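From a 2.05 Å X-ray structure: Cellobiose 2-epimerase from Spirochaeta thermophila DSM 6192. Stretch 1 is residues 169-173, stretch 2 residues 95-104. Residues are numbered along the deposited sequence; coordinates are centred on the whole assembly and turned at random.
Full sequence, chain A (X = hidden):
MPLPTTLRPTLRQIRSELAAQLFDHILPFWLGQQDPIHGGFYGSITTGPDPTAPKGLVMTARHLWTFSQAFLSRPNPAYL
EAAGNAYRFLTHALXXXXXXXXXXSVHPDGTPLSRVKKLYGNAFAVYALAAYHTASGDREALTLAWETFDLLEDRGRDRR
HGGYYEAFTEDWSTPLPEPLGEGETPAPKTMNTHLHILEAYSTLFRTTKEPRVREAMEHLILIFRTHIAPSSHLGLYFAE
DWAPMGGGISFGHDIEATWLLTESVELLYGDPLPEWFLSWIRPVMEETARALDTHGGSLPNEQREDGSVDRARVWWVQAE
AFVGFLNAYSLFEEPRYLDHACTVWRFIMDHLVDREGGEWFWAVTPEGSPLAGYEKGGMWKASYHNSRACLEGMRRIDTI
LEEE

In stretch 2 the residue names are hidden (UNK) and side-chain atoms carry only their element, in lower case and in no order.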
# COMPACT_ATOMS: atom_id res chain seq x y z
N THR A 169 10.32 -6.02 20.12
CA THR A 169 11.35 -5.19 20.72
C THR A 169 12.57 -5.11 19.81
O THR A 169 12.72 -5.89 18.86
CB THR A 169 11.76 -5.75 22.08
OG1 THR A 169 11.95 -7.17 21.97
CG2 THR A 169 10.69 -5.47 23.13
N GLU A 170 13.45 -4.17 20.13
CA GLU A 170 14.58 -3.88 19.25
C GLU A 170 15.38 -5.15 18.92
O GLU A 170 15.70 -5.40 17.76
CB GLU A 170 15.48 -2.81 19.88
CG GLU A 170 16.67 -2.44 19.02
CD GLU A 170 17.56 -1.40 19.66
OE1 GLU A 170 17.30 -1.02 20.83
OE2 GLU A 170 18.53 -0.97 19.00
N ASP A 171 15.65 -5.98 19.94
CA ASP A 171 16.45 -7.19 19.77
C ASP A 171 15.68 -8.35 19.17
O ASP A 171 16.23 -9.46 19.08
CB ASP A 171 17.07 -7.61 21.12
CG ASP A 171 16.02 -7.89 22.19
OD1 ASP A 171 14.85 -8.17 21.85
OD2 ASP A 171 16.37 -7.84 23.39
N TRP A 172 14.42 -8.14 18.77
CA TRP A 172 13.52 -9.12 18.15
C TRP A 172 13.17 -10.27 19.09
O TRP A 172 12.80 -11.36 18.62
CB TRP A 172 14.11 -9.68 16.85
CG TRP A 172 14.10 -8.76 15.65
CD1 TRP A 172 15.12 -7.98 15.21
CD2 TRP A 172 13.02 -8.57 14.70
NE1 TRP A 172 14.75 -7.30 14.08
CE2 TRP A 172 13.48 -7.66 13.73
CE3 TRP A 172 11.74 -9.11 14.57
CZ2 TRP A 172 12.68 -7.24 12.67
CZ3 TRP A 172 10.94 -8.69 13.50
CH2 TRP A 172 11.42 -7.76 12.57
N SER A 173 13.26 -10.05 20.40
CA SER A 173 13.04 -11.13 21.36
C SER A 173 11.61 -11.22 21.86
O SER A 173 11.14 -12.33 22.15
CB SER A 173 13.96 -10.93 22.58
OG SER A 173 13.44 -9.95 23.46
N UNK A 95 18.30 1.22 9.18
CA UNK A 95 18.78 -0.14 9.38
C UNK A 95 19.46 -0.29 10.76
O UNK A 95 20.29 0.53 11.15
c UNK A 95 19.77 -4.29 8.18
c UNK A 95 22.03 -3.51 8.32
o UNK A 95 21.60 -5.84 8.25
c UNK A 95 19.74 -0.49 8.25
c UNK A 95 21.13 -4.55 8.25
c UNK A 95 20.22 -1.92 8.25
c UNK A 95 19.32 -2.97 8.17
c UNK A 95 21.58 -2.21 8.32
N UNK A 96 19.09 -1.35 11.48
CA UNK A 96 19.68 -1.68 12.78
C UNK A 96 20.87 -2.59 12.50
O UNK A 96 20.71 -3.79 12.29
c UNK A 96 19.19 -2.70 15.11
o UNK A 96 18.43 -3.15 15.99
c UNK A 96 18.64 -2.33 13.70
o UNK A 96 20.41 -2.56 15.32
N UNK A 97 22.07 -2.01 12.46
CA UNK A 97 23.26 -2.80 12.14
C UNK A 97 23.60 -3.82 13.22
O UNK A 97 24.38 -4.73 12.95
c UNK A 97 24.46 -1.88 11.90
N UNK A 98 23.02 -3.69 14.41
CA UNK A 98 23.29 -4.63 15.50
C UNK A 98 22.32 -5.80 15.47
O UNK A 98 22.73 -6.96 15.36
c UNK A 98 23.23 -3.90 16.85
c UNK A 98 23.54 -4.86 17.99
o UNK A 98 24.17 -2.81 16.86
N UNK A 99 21.02 -5.52 15.57
CA UNK A 99 20.03 -6.58 15.69
C UNK A 99 19.30 -6.87 14.38
O UNK A 99 18.38 -7.70 14.37
n UNK A 99 20.49 -4.77 19.81
c UNK A 99 20.60 -6.07 20.05
c UNK A 99 19.91 -4.58 18.58
c UNK A 99 19.64 -5.81 18.08
n UNK A 99 20.08 -6.72 19.03
c UNK A 99 19.01 -6.23 16.78
N UNK A 100 19.67 -6.19 13.30
CA UNK A 100 19.07 -6.35 11.97
C UNK A 100 17.62 -5.89 11.92
O UNK A 100 17.07 -5.42 12.93
n UNK A 100 23.90 -8.01 9.63
c UNK A 100 21.64 -7.37 11.16
c UNK A 100 19.19 -7.80 11.50
c UNK A 100 20.60 -8.37 11.63
n UNK A 100 25.19 -8.22 11.53
n UNK A 100 22.96 -7.66 11.70
c UNK A 100 24.02 -7.97 10.95
N UNK A 101 17.00 -6.00 10.75
CA UNK A 101 15.73 -5.33 10.53
C UNK A 101 15.91 -3.81 10.55
O UNK A 101 17.02 -3.28 10.60
N UNK A 102 14.78 -3.12 10.54
CA UNK A 102 14.76 -1.67 10.40
C UNK A 102 14.01 -1.03 11.56
O UNK A 102 12.95 -1.52 11.97
c UNK A 102 14.13 -1.26 9.04
c UNK A 102 15.87 -0.95 7.25
c UNK A 102 16.45 -2.71 5.77
c UNK A 102 15.53 -3.52 6.35
c UNK A 102 14.78 -3.05 7.40
c UNK A 102 16.63 -1.42 6.22
c UNK A 102 14.93 -1.75 7.85
N UNK A 103 14.60 0.04 12.11
CA UNK A 103 13.91 0.85 13.11
C UNK A 103 12.65 1.50 12.55
O UNK A 103 12.54 1.78 11.36
c UNK A 103 16.10 0.68 15.35
c UNK A 103 17.29 0.26 15.92
c UNK A 103 14.84 1.96 13.62
c UNK A 103 18.50 0.65 15.37
c UNK A 103 16.11 1.49 14.23
c UNK A 103 18.52 1.46 14.26
c UNK A 103 17.33 1.88 13.70
N UNK A 104 11.70 1.79 13.45
CA UNK A 104 10.43 2.41 13.08
C UNK A 104 10.61 3.87 12.65
O UNK A 104 9.97 4.32 11.69
c UNK A 104 5.92 1.40 11.38
c UNK A 104 7.65 4.01 14.70
c UNK A 104 4.92 3.33 12.47
c UNK A 104 4.85 2.33 11.54
c UNK A 104 8.16 2.94 14.04
c UNK A 104 7.15 2.52 13.11
n UNK A 104 6.40 4.32 14.22
c UNK A 104 6.07 3.42 13.25
c UNK A 104 9.47 2.31 14.27
c UNK A 104 7.08 1.50 12.15
O HOH W 1 20.67 -1.01 17.69
O HOH W 2 19.32 -9.50 17.95

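Position 95 carries one carbon followed by a six-carbon ring bearing a single oxygen. It lies out of reach of stretch 1, and the para oxygen makes it Tyr 95. At position 96 two carbons end in a pair of oxygens, a short carboxylate that points toward stretch 1 and touches Glu 170; this is Asp 96, with OD1 3.6 Å from Glu 170 CG. Its OD2 accepts the backbone N of position 98 and the N of position 99, both at 3.0 Å.

Position 97 has a single side-chain carbon and touches nothing on stretch 1: Ala 97. Position 98 has one carbon carrying an oxygen and a second carbon, the branched pattern of Thr 98; it points toward stretch 1 but makes no contact.

Position 99 shows one carbon and a five-membered ring of three carbons and two nitrogens, with the CA of Asp 171 over one face, 4.1 Å from the ring centroid, in a CH-pi contact: His 99. Position 100 is a chain of three carbons, a nitrogen, and a carbon bearing two more nitrogens, the guanidinium of Arg 100. Its end leads away from stretch 1, and NH1 forms a weak hydrogen bond with Tyr 95 OH at 3.5 Å.

Position 101 has no side-chain atoms and is Gly 101. Its positive phi favours glycine, and an ideal CB would lie 2.7 Å from Trp 172 CZ2, a clash. Position 102, one carbon and a plain six-carbon ring, is Phe 102, directed away from stretch 1. Position 103 has the same atoms, one carbon and a plain six-carbon ring, but here the ring edge meets Glu 170: Phe 103, with CE1 3.5 Å from Glu 170 OE2. Position 104 has one carbon and fused five- and six-membered rings of eight carbons and one nitrogen: Trp 104, out of reach.

The contact joins two loops through one direct hydrogen bond, from Trp 172 NE1 to Arg 100 O at 3.2 Å and 162°. The indole edge thus reads a backbone carbonyl, and the bare Gly 101 leaves it room. A type I turn from Thr 169 to Trp 172 presents Glu 170 and Asp 171 to His 99. Glu 170 OE2 and Asp 96 OD1, like charges, are only 3.7 Å apart; a water bridges the two carboxylates, its O donating to Glu 170 OE2 at 2.5 Å and to Asp 96 OD2 at 2.8 Å. The O of a second water links Asp 171 O, at 3.3 Å, with His 99 ND1, at 3.1 Å.

Stretch 2, residues 95-104: YDATHRGFFW
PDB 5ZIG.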